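Local structure of acetylene hydratase Ahy (Pelobacter acetylenicus, 2E7Z) at residues G601-S606 against I671-W676; E643-E648 against A722-C727; R653-L658 against M692-A697. The protein catalyses the hydration of acetylene to acetaldehyde, using a tungsten-bis(molybdopterin guanine dinucleotide) cofactor and one [4Fe-4S] cluster. One frame throughout, in Å; residues are numbered along the deposited sequence. Where two conformers were deposited one is given.

Contact 1. Residues G601-S606 against I671-W676; sequences GLREDS and IPHGRW. With MGD (2-amino-5,6-dimercapto-7-methyl-3,7,8a,9-tetrahydro-8-oxa-1,3,9,10-tetraaza-anthracen-4-one guanosine dinucleotide), chain F.
The guanidinium of Arg603 has a phosphate oxygen of the MGD of chain F, O2B, over one face, while His673 CB and the MGD sulfur S12 lie near its plane at the edge. The imidazole of His673 comes obliquely, its CD2 3.7 Å from Arg603 NH1, with the two planes 61° apart. The bend of Arg603 at chi2 (-57°) carries CD to within 3.5 Å of N15 of the same MGD; NH1 donates to O17 of the second MGD (chain E), so this arginine touches both halves of the cofactor. The Arg675 guanidinium takes Glu604 at its edge: NH2 gives a salt bridge to OE1 (2.7 Å), met on the syn side, with the carboxylate turned 69° against the guanidinium. Glu604 OE2 pairs with Arg670, so two arginines flank one acid. Between the loops Gly601 N donates to Ile671 O at 3.1 Å, and one water links Arg603 NH1 (3.1 Å) to His673 O (3.0 Å). Glycine suits position 601 because a CB would press on O2B and on the preceding carbonyl oxygen. Arg603 N binds O1B (2.6 Å), a backbone N-H of the 601-606 loop thus holding one phosphate. The charge of the Glu604 carboxylate is probably offset by Arg675 and Arg670, and the Arg603 cation would probably ease that of the nearby phosphate and sulfur.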
loop_
_atom_site.group_PDB
_atom_site.type_symbol
_atom_site.label_atom_id
_atom_site.label_comp_id
_atom_site.label_asym_id
_atom_site.label_seq_id
_atom_site.Cartn_x
_atom_site.Cartn_y
_atom_site.Cartn_z
ATOM N N GLY A 601 2.550 -8.915 -10.019
ATOM C CA GLY A 601 1.294 -8.336 -9.588
ATOM C C GLY A 601 0.123 -8.978 -10.306
ATOM O O GLY A 601 0.155 -10.172 -10.620
ATOM N N LEU A 602 -0.882 -8.153 -10.593
ATOM C CA LEU A 602 -2.172 -8.556 -11.178
ATOM C C LEU A 602 -3.007 -9.213 -10.100
ATOM O O LEU A 602 -2.863 -10.396 -9.785
ATOM C CB LEU A 602 -2.057 -9.399 -12.460
ATOM C CG LEU A 602 -3.196 -9.193 -13.487
ATOM C CD1 LEU A 602 -3.031 -10.170 -14.630
ATOM C CD2 LEU A 602 -4.566 -9.344 -12.922
ATOM N N ARG A 603 -3.861 -8.394 -9.505
ATOM C CA ARG A 603 -4.669 -8.848 -8.383
ATOM C C ARG A 603 -5.758 -9.799 -8.857
ATOM O O ARG A 603 -6.346 -9.597 -9.932
ATOM C CB ARG A 603 -5.285 -7.657 -7.666
ATOM C CG ARG A 603 -4.270 -6.636 -7.199
ATOM C CD ARG A 603 -3.204 -7.215 -6.279
ATOM N NE ARG A 603 -2.323 -6.139 -5.834
ATOM C CZ ARG A 603 -1.044 -6.267 -5.487
ATOM N NH1 ARG A 603 -0.427 -7.444 -5.505
ATOM N NH2 ARG A 603 -0.371 -5.185 -5.125
ATOM N N GLU A 604 -6.023 -10.815 -8.047
ATOM C CA GLU A 604 -6.949 -11.886 -8.414
ATOM C C GLU A 604 -8.235 -11.725 -7.639
ATOM O O GLU A 604 -8.220 -11.338 -6.452
ATOM C CB GLU A 604 -6.318 -13.253 -8.174
ATOM C CG GLU A 604 -5.167 -13.490 -9.161
ATOM C CD GLU A 604 -4.348 -14.727 -8.893
ATOM O OE1 GLU A 604 -4.479 -15.335 -7.816
ATOM O OE2 GLU A 604 -3.540 -15.082 -9.779
ATOM N N ASP A 605 -9.344 -11.979 -8.336
ATOM C CA ASP A 605 -10.681 -11.767 -7.794
ATOM C C ASP A 605 -10.892 -12.368 -6.411
ATOM O O ASP A 605 -11.500 -11.718 -5.546
ATOM C CB ASP A 605 -11.714 -12.361 -8.751
ATOM C CG ASP A 605 -11.898 -11.531 -10.030
ATOM O OD1 ASP A 605 -11.268 -10.463 -10.208
ATOM O OD2 ASP A 605 -12.705 -11.975 -10.877
ATOM N N SER A 606 -10.373 -13.581 -6.201
ATOM C CA SER A 606 -10.719 -14.395 -5.031
ATOM C C SER A 606 -9.774 -14.276 -3.840
ATOM O O SER A 606 -10.044 -14.862 -2.785
ATOM C CB SER A 606 -10.830 -15.875 -5.422
ATOM O OG SER A 606 -9.666 -16.303 -6.130
ATOM N N ILE A 671 3.855 -12.872 -13.031
ATOM C CA ILE A 671 3.900 -13.719 -11.837
ATOM C C ILE A 671 2.967 -13.110 -10.777
ATOM O O ILE A 671 2.801 -11.894 -10.713
ATOM C CB ILE A 671 5.347 -13.905 -11.289
ATOM C CG1 ILE A 671 5.891 -12.616 -10.664
ATOM C CG2 ILE A 671 6.285 -14.377 -12.420
ATOM C CD1 ILE A 671 7.324 -12.723 -10.154
ATOM N N PRO A 672 2.341 -13.957 -9.942
ATOM C CA PRO A 672 1.398 -13.445 -8.949
ATOM C C PRO A 672 2.130 -12.979 -7.695
ATOM O O PRO A 672 3.248 -13.428 -7.438
ATOM C CB PRO A 672 0.577 -14.682 -8.604
ATOM C CG PRO A 672 1.582 -15.804 -8.701
ATOM C CD PRO A 672 2.491 -15.421 -9.860
ATOM N N HIS A 673 1.501 -12.095 -6.925
ATOM C CA HIS A 673 2.005 -11.804 -5.598
ATOM C C HIS A 673 1.164 -12.493 -4.548
ATOM O O HIS A 673 -0.067 -12.483 -4.623
ATOM C CB HIS A 673 1.941 -10.318 -5.312
ATOM C CG HIS A 673 2.166 -9.976 -3.868
ATOM N ND1 HIS A 673 3.367 -10.205 -3.236
ATOM C CD2 HIS A 673 1.347 -9.421 -2.943
ATOM C CE1 HIS A 673 3.282 -9.805 -1.977
ATOM N NE2 HIS A 673 2.063 -9.330 -1.772
ATOM N N GLY A 674 1.827 -13.028 -3.524
ATOM C CA GLY A 674 1.126 -13.424 -2.317
ATOM C C GLY A 674 0.769 -14.884 -2.268
ATOM O O GLY A 674 0.090 -15.306 -1.361
ATOM N N ARG A 675 1.225 -15.661 -3.250
ATOM C CA ARG A 675 0.823 -17.058 -3.318
ATOM C C ARG A 675 1.585 -17.955 -2.347
ATOM O O ARG A 675 2.813 -17.947 -2.316
ATOM C CB ARG A 675 0.990 -17.566 -4.756
ATOM C CG ARG A 675 -0.109 -17.098 -5.654
ATOM C CD ARG A 675 -1.306 -18.025 -5.380
ATOM N NE ARG A 675 -2.475 -17.614 -6.083
ATOM C CZ ARG A 675 -3.594 -18.319 -6.157
ATOM N NH1 ARG A 675 -3.693 -19.517 -5.581
ATOM N NH2 ARG A 675 -4.597 -17.816 -6.838
ATOM N N TRP A 676 0.835 -18.702 -1.544
ATOM C CA TRP A 676 1.406 -19.756 -0.732
ATOM C C TRP A 676 0.306 -20.794 -0.511
ATOM O O TRP A 676 -0.803 -20.606 -0.995
ATOM C CB TRP A 676 1.994 -19.231 0.588
ATOM C CG TRP A 676 1.000 -18.580 1.531
ATOM C CD1 TRP A 676 0.338 -17.389 1.353
ATOM C CD2 TRP A 676 0.602 -19.077 2.811
ATOM N NE1 TRP A 676 -0.443 -17.111 2.454
ATOM C CE2 TRP A 676 -0.324 -18.145 3.352
ATOM C CE3 TRP A 676 0.908 -20.248 3.544
ATOM C CZ2 TRP A 676 -0.927 -18.325 4.601
ATOM C CZ3 TRP A 676 0.317 -20.427 4.800
ATOM C CH2 TRP A 676 -0.610 -19.475 5.310
HETATM P PB MGD F . -3.030 -5.388 -10.585
HETATM O O1B MGD F . -4.320 -6.161 -10.666
HETATM O O2B MGD F . -1.849 -6.035 -9.921
HETATM O O3B MGD F . -3.268 -3.987 -9.832
HETATM O O3A MGD F . -4.898 -2.827 -8.355
HETATM P PA MGD F . -4.513 -2.976 -9.901
HETATM O O1A MGD F . -3.908 -1.669 -10.348
HETATM O O2A MGD F . -5.731 -3.509 -10.632
HETATM O "O5'" MGD F . -2.603 -4.966 -12.080
HETATM C "C5'" MGD F . -3.595 -4.324 -12.859
HETATM C "C4'" MGD F . -3.008 -3.932 -14.202
HETATM O "O4'" MGD F . -1.805 -3.179 -14.008
HETATM C "C3'" MGD F . -2.641 -5.162 -15.027
HETATM O "O3'" MGD F . -3.530 -5.258 -16.141
HETATM C "C2'" MGD F . -1.218 -4.916 -15.476
HETATM O "O2'" MGD F . -0.982 -5.187 -16.856
HETATM C "C1'" MGD F . -1.055 -3.429 -15.181
HETATM N N9 MGD F . 0.353 -3.001 -15.072
HETATM C C8 MGD F . 1.396 -3.689 -14.570
HETATM N N7 MGD F . 2.549 -2.975 -14.627
HETATM C C5 MGD F . 2.233 -1.795 -15.214
HETATM C C6 MGD F . 2.952 -0.561 -15.597
HETATM O O6 MGD F . 4.186 -0.462 -15.428
HETATM N N1 MGD F . 2.242 0.433 -16.152
HETATM C C2 MGD F . 0.913 0.359 -16.372
HETATM N N2 MGD F . 0.277 1.419 -16.925
HETATM N N3 MGD F . 0.188 -0.746 -16.040
HETATM C C4 MGD F . 0.788 -1.813 -15.481
HETATM C C10 MGD F . -3.968 -2.768 -7.275
HETATM C C11 MGD F . -4.866 -2.792 -6.042
HETATM O O11 MGD F . -5.778 -3.897 -6.146
HETATM C C12 MGD F . -4.098 -2.850 -4.737
HETATM S S12 MGD F . -2.616 -2.043 -4.575
HETATM C C13 MGD F . -4.571 -3.534 -3.681
HETATM S S13 MGD F . -3.835 -3.485 -2.145
HETATM C C14 MGD F . -5.768 -4.418 -3.813
HETATM N N15 MGD F . -5.359 -5.807 -3.982
HETATM C C16 MGD F . -6.298 -6.691 -4.382
HETATM C C17 MGD F . -6.162 -8.155 -4.227
HETATM O O17 MGD F . -5.136 -8.657 -3.713
HETATM N N18 MGD F . -7.170 -8.929 -4.669
HETATM C C19 MGD F . -8.281 -8.427 -5.250
HETATM N N19 MGD F . -9.245 -9.281 -5.652
HETATM N N20 MGD F . -8.472 -7.096 -5.434
HETATM C C21 MGD F . -7.535 -6.213 -5.033
HETATM N N22 MGD F . -7.717 -4.895 -5.223
HETATM C C23 MGD F . -6.626 -3.968 -5.004
HETATM O O HOH W 1 -1.144 -11.384 -7.655
HETATM O O HOH W 2 -1.864 -10.113 -4.965
HETATM O O HOH W 3 -2.432 -13.745 -6.489
#

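Contact 2. Residues E643-E648 against A722-C727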
loop_
_atom_site.group_PDB
_atom_site.type_symbol
_atom_site.label_atom_id
_atom_site.label_comp_id
_atom_site.label_asym_id
_atom_site.label_seq_id
_atom_site.Cartn_x
_atom_site.Cartn_y
_atom_site.Cartn_z
ATOM N N GLU A 643 1.064 -26.000 -17.984
ATOM C CA GLU A 643 2.154 -26.798 -17.416
ATOM C C GLU A 643 3.004 -25.957 -16.446
ATOM O O GLU A 643 3.091 -24.743 -16.605
ATOM C CB GLU A 643 3.018 -27.414 -18.526
ATOM C CG GLU A 643 2.243 -28.207 -19.602
ATOM C CD GLU A 643 1.446 -29.378 -19.054
ATOM O OE1 GLU A 643 1.898 -30.016 -18.072
ATOM O OE2 GLU A 643 0.364 -29.668 -19.623
ATOM N N TRP A 644 3.613 -26.621 -15.463
ATOM C CA TRP A 644 4.429 -25.939 -14.431
ATOM C C TRP A 644 5.784 -25.481 -14.947
ATOM O O TRP A 644 6.480 -26.232 -15.649
ATOM C CB TRP A 644 4.598 -26.853 -13.220
ATOM C CG TRP A 644 3.320 -27.009 -12.436
ATOM C CD1 TRP A 644 2.322 -27.920 -12.654
ATOM C CD2 TRP A 644 2.887 -26.199 -11.331
ATOM N NE1 TRP A 644 1.305 -27.734 -11.740
ATOM C CE2 TRP A 644 1.631 -26.691 -10.914
ATOM C CE3 TRP A 644 3.448 -25.109 -10.644
ATOM C CZ2 TRP A 644 0.920 -26.127 -9.844
ATOM C CZ3 TRP A 644 2.743 -24.552 -9.577
ATOM C CH2 TRP A 644 1.494 -25.068 -9.188
ATOM N N ILE A 645 6.160 -24.255 -14.578
ATOM C CA ILE A 645 7.395 -23.659 -15.044
ATOM C C ILE A 645 8.116 -22.984 -13.876
ATOM O O ILE A 645 7.505 -22.703 -12.840
ATOM C CB ILE A 645 7.158 -22.607 -16.172
ATOM C CG1 ILE A 645 6.243 -21.464 -15.721
ATOM C CG2 ILE A 645 6.551 -23.246 -17.426
ATOM C CD1 ILE A 645 6.312 -20.238 -16.618
ATOM N N TRP A 646 9.410 -22.721 -14.050
ATOM C CA TRP A 646 10.099 -21.756 -13.215
ATOM C C TRP A 646 10.146 -20.420 -13.949
ATOM O O TRP A 646 10.350 -20.357 -15.168
ATOM C CB TRP A 646 11.529 -22.216 -12.932
ATOM C CG TRP A 646 11.645 -23.431 -12.086
ATOM C CD1 TRP A 646 11.940 -24.711 -12.506
ATOM C CD2 TRP A 646 11.512 -23.495 -10.660
ATOM N NE1 TRP A 646 11.982 -25.565 -11.421
ATOM C CE2 TRP A 646 11.733 -24.837 -10.275
ATOM C CE3 TRP A 646 11.233 -22.543 -9.668
ATOM C CZ2 TRP A 646 11.674 -25.251 -8.935
ATOM C CZ3 TRP A 646 11.192 -22.954 -8.333
ATOM C CH2 TRP A 646 11.402 -24.302 -7.985
ATOM N N VAL A 647 9.978 -19.340 -13.204
ATOM C CA VAL A 647 10.233 -18.016 -13.742
ATOM C C VAL A 647 11.390 -17.477 -12.917
ATOM O O VAL A 647 11.321 -17.451 -11.687
ATOM C CB VAL A 647 8.996 -17.103 -13.659
ATOM C CG1 VAL A 647 9.322 -15.718 -14.185
ATOM C CG2 VAL A 647 7.834 -17.739 -14.445
ATOM N N GLU A 648 12.453 -17.067 -13.593
ATOM C CA GLU A 648 13.704 -16.759 -12.919
ATOM C C GLU A 648 14.240 -15.409 -13.385
ATOM O O GLU A 648 14.304 -15.121 -14.593
ATOM C CB GLU A 648 14.731 -17.870 -13.202
ATOM C CG GLU A 648 16.106 -17.617 -12.567
ATOM C CD GLU A 648 17.069 -18.791 -12.661
ATOM O OE1 GLU A 648 16.715 -19.862 -13.197
ATOM O OE2 GLU A 648 18.213 -18.650 -12.162
ATOM N N ALA A 722 13.544 -11.553 -17.163
ATOM C CA ALA A 722 13.262 -12.896 -16.669
ATOM C C ALA A 722 13.354 -13.952 -17.772
ATOM O O ALA A 722 13.201 -13.650 -18.968
ATOM C CB ALA A 722 11.891 -12.943 -16.015
ATOM N N LYS A 723 13.581 -15.190 -17.344
ATOM C CA LYS A 723 13.453 -16.346 -18.226
ATOM C C LYS A 723 12.412 -17.297 -17.655
ATOM O O LYS A 723 12.147 -17.292 -16.440
ATOM C CB LYS A 723 14.787 -17.079 -18.385
ATOM C CG LYS A 723 15.341 -17.656 -17.079
ATOM C CD LYS A 723 16.547 -18.558 -17.306
ATOM C CE LYS A 723 17.808 -17.763 -17.405
ATOM N NZ LYS A 723 19.036 -18.593 -17.142
ATOM N N ALA A 724 11.817 -18.100 -18.532
ATOM C CA ALA A 724 10.831 -19.078 -18.112
ATOM C C ALA A 724 11.218 -20.422 -18.708
ATOM O O ALA A 724 11.582 -20.503 -19.891
ATOM C CB ALA A 724 9.453 -18.669 -18.573
ATOM N N TYR A 725 11.150 -21.470 -17.897
ATOM C CA TYR A 725 11.535 -22.815 -18.348
ATOM C C TYR A 725 10.765 -23.914 -17.618
ATOM O O TYR A 725 10.277 -23.699 -16.511
ATOM C CB TYR A 725 13.070 -23.009 -18.260
ATOM C CG TYR A 725 13.669 -22.742 -16.891
ATOM C CD1 TYR A 725 14.071 -21.467 -16.524
ATOM C CD2 TYR A 725 13.826 -23.770 -15.971
ATOM C CE1 TYR A 725 14.629 -21.218 -15.246
ATOM C CE2 TYR A 725 14.372 -23.541 -14.709
ATOM C CZ TYR A 725 14.770 -22.263 -14.353
ATOM O OH TYR A 725 15.312 -22.054 -13.106
ATOM N N LYS A 726 10.624 -25.078 -18.252
ATOM C CA LYS A 726 9.872 -26.192 -17.670
ATOM C C LYS A 726 10.484 -26.688 -16.365
ATOM O O LYS A 726 11.717 -26.703 -16.213
ATOM C CB LYS A 726 9.756 -27.364 -18.674
ATOM C CG LYS A 726 8.439 -27.426 -19.473
ATOM C CD LYS A 726 8.619 -27.800 -20.975
ATOM C CE LYS A 726 9.388 -29.113 -21.219
ATOM N NZ LYS A 726 8.514 -30.279 -21.585
ATOM N N CYS A 727 9.617 -27.051 -15.418
ATOM C CA CYS A 727 10.014 -27.704 -14.176
ATOM C C CYS A 727 10.533 -29.123 -14.420
ATOM O O CYS A 727 11.159 -29.717 -13.546
ATOM C CB CYS A 727 8.832 -27.759 -13.208
ATOM S SG CYS A 727 8.499 -26.204 -12.389
ATOM O OXT CYS A 727 10.334 -29.720 -15.486
HETATM O O HOH W 4 12.429 -28.226 -11.668
HETATM O O HOH W 5 19.970 -18.009 -14.337
#
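Trp646 and Tyr725 form a hydrogen-bonded pair, with Val647 and Ala724 the neighbouring non-hydrogen-bonded one, where strands 644-648 and 722-726 run antiparallel (155° between their directions, 4.5 Å at closest approach) in the mixed sheet of the C-terminal domain, which belongs to the double-psi beta-barrel clan. Trp646 and Tyr725 exchange both backbone N-H groups, as do Glu648 and Lys723. Large side chains of these four residues cover one partly exposed face: Trp646 CB sits over the Tyr725 ring in a CH-pi contact, 3.8 Å from its centroid. Tyr725 CG, between the backbone N and the carbonyl carbon (chi1 55°), heads toward strand 644-648. The hydroxyl gives a hydrogen bond of 2.6 Å to Glu648 OE1 on the anti side and is also bonded to Arg653. Lys723 reaches Glu593 in a salt bridge, and a water ties its NZ to Glu648 OE2. Small Val647 and Ala724 suit the other face, which packs against Ile669. The chain ends here: Cys727 N donates to Trp644 O, and its sulfur SG lies over the five-membered ring of Trp646, 3.9 Å from the centroid. A water accepts from Trp646 NE1 and donates to Cys727 O, both at 2.7 Å.

Contact 3. Residues R653-L658 against M692-A697. With MGD (2-amino-5,6-dimercapto-7-methyl-3,7,8a,9-tetrahydro-8-oxa-1,3,9,10-tetraaza-anthracen-4-one guanosine dinucleotide), chain E.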
loop_
_atom_site.group_PDB
_atom_site.type_symbol
_atom_site.label_atom_id
_atom_site.label_comp_id
_atom_site.label_asym_id
_atom_site.label_seq_id
_atom_site.Cartn_x
_atom_site.Cartn_y
_atom_site.Cartn_z
ATOM N N ARG A 653 14.139 -17.328 -8.268
ATOM C CA ARG A 653 13.096 -17.920 -9.117
ATOM C C ARG A 653 11.885 -18.337 -8.286
ATOM O O ARG A 653 11.977 -18.461 -7.066
ATOM C CB ARG A 653 13.623 -19.145 -9.889
ATOM C CG ARG A 653 13.969 -20.320 -9.008
ATOM C CD ARG A 653 14.510 -21.460 -9.842
ATOM N NE ARG A 653 14.645 -22.655 -9.024
ATOM C CZ ARG A 653 15.086 -23.820 -9.491
ATOM N NH1 ARG A 653 15.436 -23.918 -10.782
ATOM N NH2 ARG A 653 15.180 -24.876 -8.683
ATOM N N LEU A 654 10.750 -18.494 -8.958
ATOM C CA LEU A 654 9.578 -19.078 -8.315
ATOM C C LEU A 654 8.898 -20.026 -9.287
ATOM O O LEU A 654 9.089 -19.916 -10.508
ATOM C CB LEU A 654 8.565 -18.027 -7.850
ATOM C CG LEU A 654 7.659 -17.304 -8.865
ATOM C CD1 LEU A 654 6.708 -16.357 -8.125
ATOM C CD2 LEU A 654 8.473 -16.518 -9.896
ATOM N N LYS A 655 8.085 -20.929 -8.740
ATOM C CA LYS A 655 7.450 -22.000 -9.500
ATOM C C LYS A 655 5.993 -21.652 -9.730
ATOM O O LYS A 655 5.278 -21.321 -8.776
ATOM C CB LYS A 655 7.550 -23.284 -8.704
ATOM C CG LYS A 655 6.904 -24.493 -9.400
ATOM C CD LYS A 655 7.004 -25.756 -8.576
ATOM C CE LYS A 655 6.307 -26.905 -9.286
ATOM N NZ LYS A 655 6.355 -28.188 -8.519
ATOM N N LEU A 656 5.549 -21.745 -10.982
ATOM C CA LEU A 656 4.202 -21.311 -11.320
ATOM C C LEU A 656 3.562 -22.188 -12.375
ATOM O O LEU A 656 4.255 -22.855 -13.141
ATOM C CB LEU A 656 4.240 -19.881 -11.841
ATOM C CG LEU A 656 4.831 -18.834 -10.900
ATOM C CD1 LEU A 656 5.045 -17.547 -11.651
ATOM C CD2 LEU A 656 3.916 -18.626 -9.700
ATOM N N LEU A 657 2.237 -22.173 -12.411
ATOM C CA LEU A 657 1.497 -22.822 -13.491
ATOM C C LEU A 657 1.287 -21.811 -14.617
ATOM O O LEU A 657 0.684 -20.785 -14.414
ATOM C CB LEU A 657 0.148 -23.274 -12.943
ATOM C CG LEU A 657 -0.740 -24.060 -13.906
ATOM C CD1 LEU A 657 -0.122 -25.413 -14.226
ATOM C CD2 LEU A 657 -2.099 -24.221 -13.269
ATOM N N LEU A 658 1.876 -22.208 -15.727
ATOM C CA LEU A 658 1.699 -21.555 -16.936
ATOM C C LEU A 658 0.273 -21.793 -17.344
ATOM O O LEU A 658 -0.220 -22.932 -17.391
ATOM C CB LEU A 658 2.645 -22.135 -17.967
ATOM C CG LEU A 658 2.677 -21.285 -19.215
ATOM C CD1 LEU A 658 3.065 -19.834 -18.890
ATOM C CD2 LEU A 658 3.650 -21.913 -20.173
ATOM N N MET A 692 8.509 -19.868 -0.046
ATOM C CA MET A 692 9.829 -19.775 -0.682
ATOM C C MET A 692 9.826 -20.286 -2.112
ATOM O O MET A 692 10.805 -20.098 -2.827
ATOM C CB MET A 692 10.892 -20.519 0.148
ATOM C CG MET A 692 11.008 -20.071 1.645
ATOM S SD MET A 692 11.347 -18.314 1.920
ATOM C CE MET A 692 13.044 -18.219 1.293
ATOM N N LEU A 693 8.723 -20.904 -2.519
ATOM C CA LEU A 693 8.574 -21.483 -3.861
ATOM C C LEU A 693 7.669 -20.654 -4.767
ATOM O O LEU A 693 7.854 -20.644 -5.975
ATOM C CB LEU A 693 8.021 -22.913 -3.763
ATOM C CG LEU A 693 8.999 -23.982 -3.271
ATOM C CD1 LEU A 693 8.263 -25.313 -3.130
ATOM C CD2 LEU A 693 10.203 -24.117 -4.210
ATOM N N HIS A 694 6.680 -19.966 -4.203
ATOM C CA HIS A 694 5.637 -19.370 -5.048
ATOM C C HIS A 694 5.415 -17.862 -4.906
ATOM O O HIS A 694 4.551 -17.347 -5.630
ATOM C CB HIS A 694 4.289 -20.088 -4.849
ATOM C CG HIS A 694 4.381 -21.567 -4.965
ATOM N ND1 HIS A 694 4.685 -22.204 -6.151
ATOM C CD2 HIS A 694 4.187 -22.542 -4.048
ATOM C CE1 HIS A 694 4.689 -23.510 -5.953
ATOM N NE2 HIS A 694 4.378 -23.746 -4.690
ATOM N N ASN A 695 6.159 -17.167 -4.026
ATOM C CA ASN A 695 5.923 -15.745 -3.861
ATOM C C ASN A 695 6.841 -14.932 -4.746
ATOM O O ASN A 695 8.034 -15.265 -4.893
ATOM C CB ASN A 695 6.137 -15.307 -2.406
ATOM C CG ASN A 695 5.630 -13.915 -2.159
ATOM O OD1 ASN A 695 6.355 -13.029 -1.628
ATOM N ND2 ASN A 695 4.414 -13.679 -2.554
ATOM N N ASP A 696 6.307 -13.830 -5.285
ATOM C CA ASP A 696 7.086 -12.946 -6.157
ATOM C C ASP A 696 8.345 -12.370 -5.496
ATOM O O ASP A 696 9.344 -12.134 -6.167
ATOM C CB ASP A 696 6.231 -11.816 -6.761
ATOM C CG ASP A 696 5.626 -10.884 -5.722
ATOM O OD1 ASP A 696 5.272 -11.360 -4.619
ATOM O OD2 ASP A 696 5.493 -9.678 -6.014
ATOM N N ALA A 697 8.306 -12.149 -4.184
ATOM C CA ALA A 697 9.460 -11.510 -3.531
ATOM C C ALA A 697 10.717 -12.368 -3.603
ATOM O O ALA A 697 11.826 -11.869 -3.377
ATOM C CB ALA A 697 9.120 -11.122 -2.108
HETATM P PB MGD E . -0.136 -9.414 3.338
HETATM O O1B MGD E . 1.354 -9.325 3.124
HETATM O O2B MGD E . -0.925 -10.463 2.644
HETATM O O3B MGD E . -0.861 -8.029 2.976
HETATM O O3A MGD E . 0.290 -5.861 2.439
HETATM P PA MGD E . -0.669 -6.538 3.546
HETATM O O1A MGD E . -2.045 -5.944 3.532
HETATM O O2A MGD E . 0.132 -6.547 4.813
HETATM O "O5'" MGD E . -0.339 -9.562 4.930
HETATM C "C5'" MGD E . -1.603 -9.260 5.496
HETATM C "C4'" MGD E . -1.756 -10.167 6.701
HETATM O "O4'" MGD E . -2.870 -9.676 7.462
HETATM C "C3'" MGD E . -2.155 -11.596 6.348
HETATM O "O3'" MGD E . -1.197 -12.501 6.923
HETATM C "C2'" MGD E . -3.569 -11.812 6.926
HETATM O "O2'" MGD E . -3.859 -13.130 7.433
HETATM C "C1'" MGD E . -3.578 -10.797 8.038
HETATM N N9 MGD E . -4.889 -10.246 8.412
HETATM C C8 MGD E . -5.915 -9.917 7.588
HETATM N N7 MGD E . -6.915 -9.344 8.276
HETATM C C5 MGD E . -6.493 -9.235 9.555
HETATM C C6 MGD E . -7.030 -8.727 10.806
HETATM O O6 MGD E . -8.164 -8.206 10.860
HETATM N N1 MGD E . -6.225 -8.814 11.877
HETATM C C2 MGD E . -5.036 -9.408 11.899
HETATM N N2 MGD E . -4.325 -9.425 13.064
HETATM N N3 MGD E . -4.487 -9.902 10.794
HETATM C C4 MGD E . -5.171 -9.826 9.634
HETATM C C10 MGD E . -0.327 -5.294 1.282
HETATM C C11 MGD E . 0.718 -4.426 0.614
HETATM O O11 MGD E . 1.714 -5.326 0.132
HETATM C C12 MGD E . 0.098 -3.646 -0.519
HETATM S S12 MGD E . -1.291 -2.705 -0.189
HETATM C C13 MGD E . 0.657 -3.640 -1.740
HETATM S S13 MGD E . -0.081 -2.876 -3.072
HETATM C C14 MGD E . 1.957 -4.320 -2.043
HETATM N N15 MGD E . 1.781 -5.495 -2.882
HETATM C C16 MGD E . 2.928 -6.206 -3.085
HETATM C C17 MGD E . 3.229 -6.958 -4.311
HETATM O O17 MGD E . 2.420 -6.967 -5.264
HETATM N N18 MGD E . 4.404 -7.617 -4.368
HETATM C C19 MGD E . 5.309 -7.618 -3.357
HETATM N N19 MGD E . 6.465 -8.305 -3.473
HETATM N N20 MGD E . 5.081 -6.974 -2.206
HETATM C C21 MGD E . 3.957 -6.268 -2.031
HETATM N N22 MGD E . 3.764 -5.606 -0.888
HETATM C C23 MGD E . 2.657 -4.688 -0.725
HETATM O O HOH W 6 12.039 -20.506 -5.275
#
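Leu654, on strand 653-660 of the double-psi barrel domain, meets the end of helix 691-694 with its side chain. Its CB lies 3.3 Å from Leu693 O. CG, set between the backbone N and the carbonyl carbon (chi1 75°), carries CD1 to the turn after the helix, 3.4 Å from His694 O and 3.7 Å from Asn695 O, while CD2 faces the side chain of Ile671. A leucine suits this buried step between strand and helix, needing no polar partner. The next residue supplies the polar link: Lys655 N donates to Leu693 O in a nearly straight bond (2.8 Å, 170°), and His694 ND1 donates to Lys655 O (2.8 Å), the oxygen in the imidazole plane and the donor tilted 29° from the carbonyl plane. The His694 ring runs beside the Lys655 side chain, pointing the same way, with Leu693 CB over its centre. An alanine in place of His694 would probably leave Lys655 O without this donor and open a gap beside Lys655 CB. Further on, Asp696 OD1 is hydrogen-bonded to His673 ND1, while OD2 takes two N-H groups of the MGD of chain E, from N18 at 2.9 Å and N19 at 3.0 Å.

Overall arrangement
The three contacts belong to one C-terminal domain and lie farther and farther from the middle of the chain: contact 1 about 15 Å, contact 3 about 21 Å and contact 2 about 28 Å from centre to centre. Contacts 2 and 3 share a sheet, strands 644-648 and 653-660 being neighbours. Contact 1 joins the loops after strands 596-600 and 668-671 of the same sheet, and Ile671 CG2 packs on Val647 CG1 and Leu656 CD1. Chemistry follows depth: contact 1 is buried, charged and water-bridged round the cofactor; contact 3 is buried, pairing a leucine with two hydrogen bonds and ending at the cofactor through Asp696; contact 2 is partly exposed, with aromatic and charged side chains on one face.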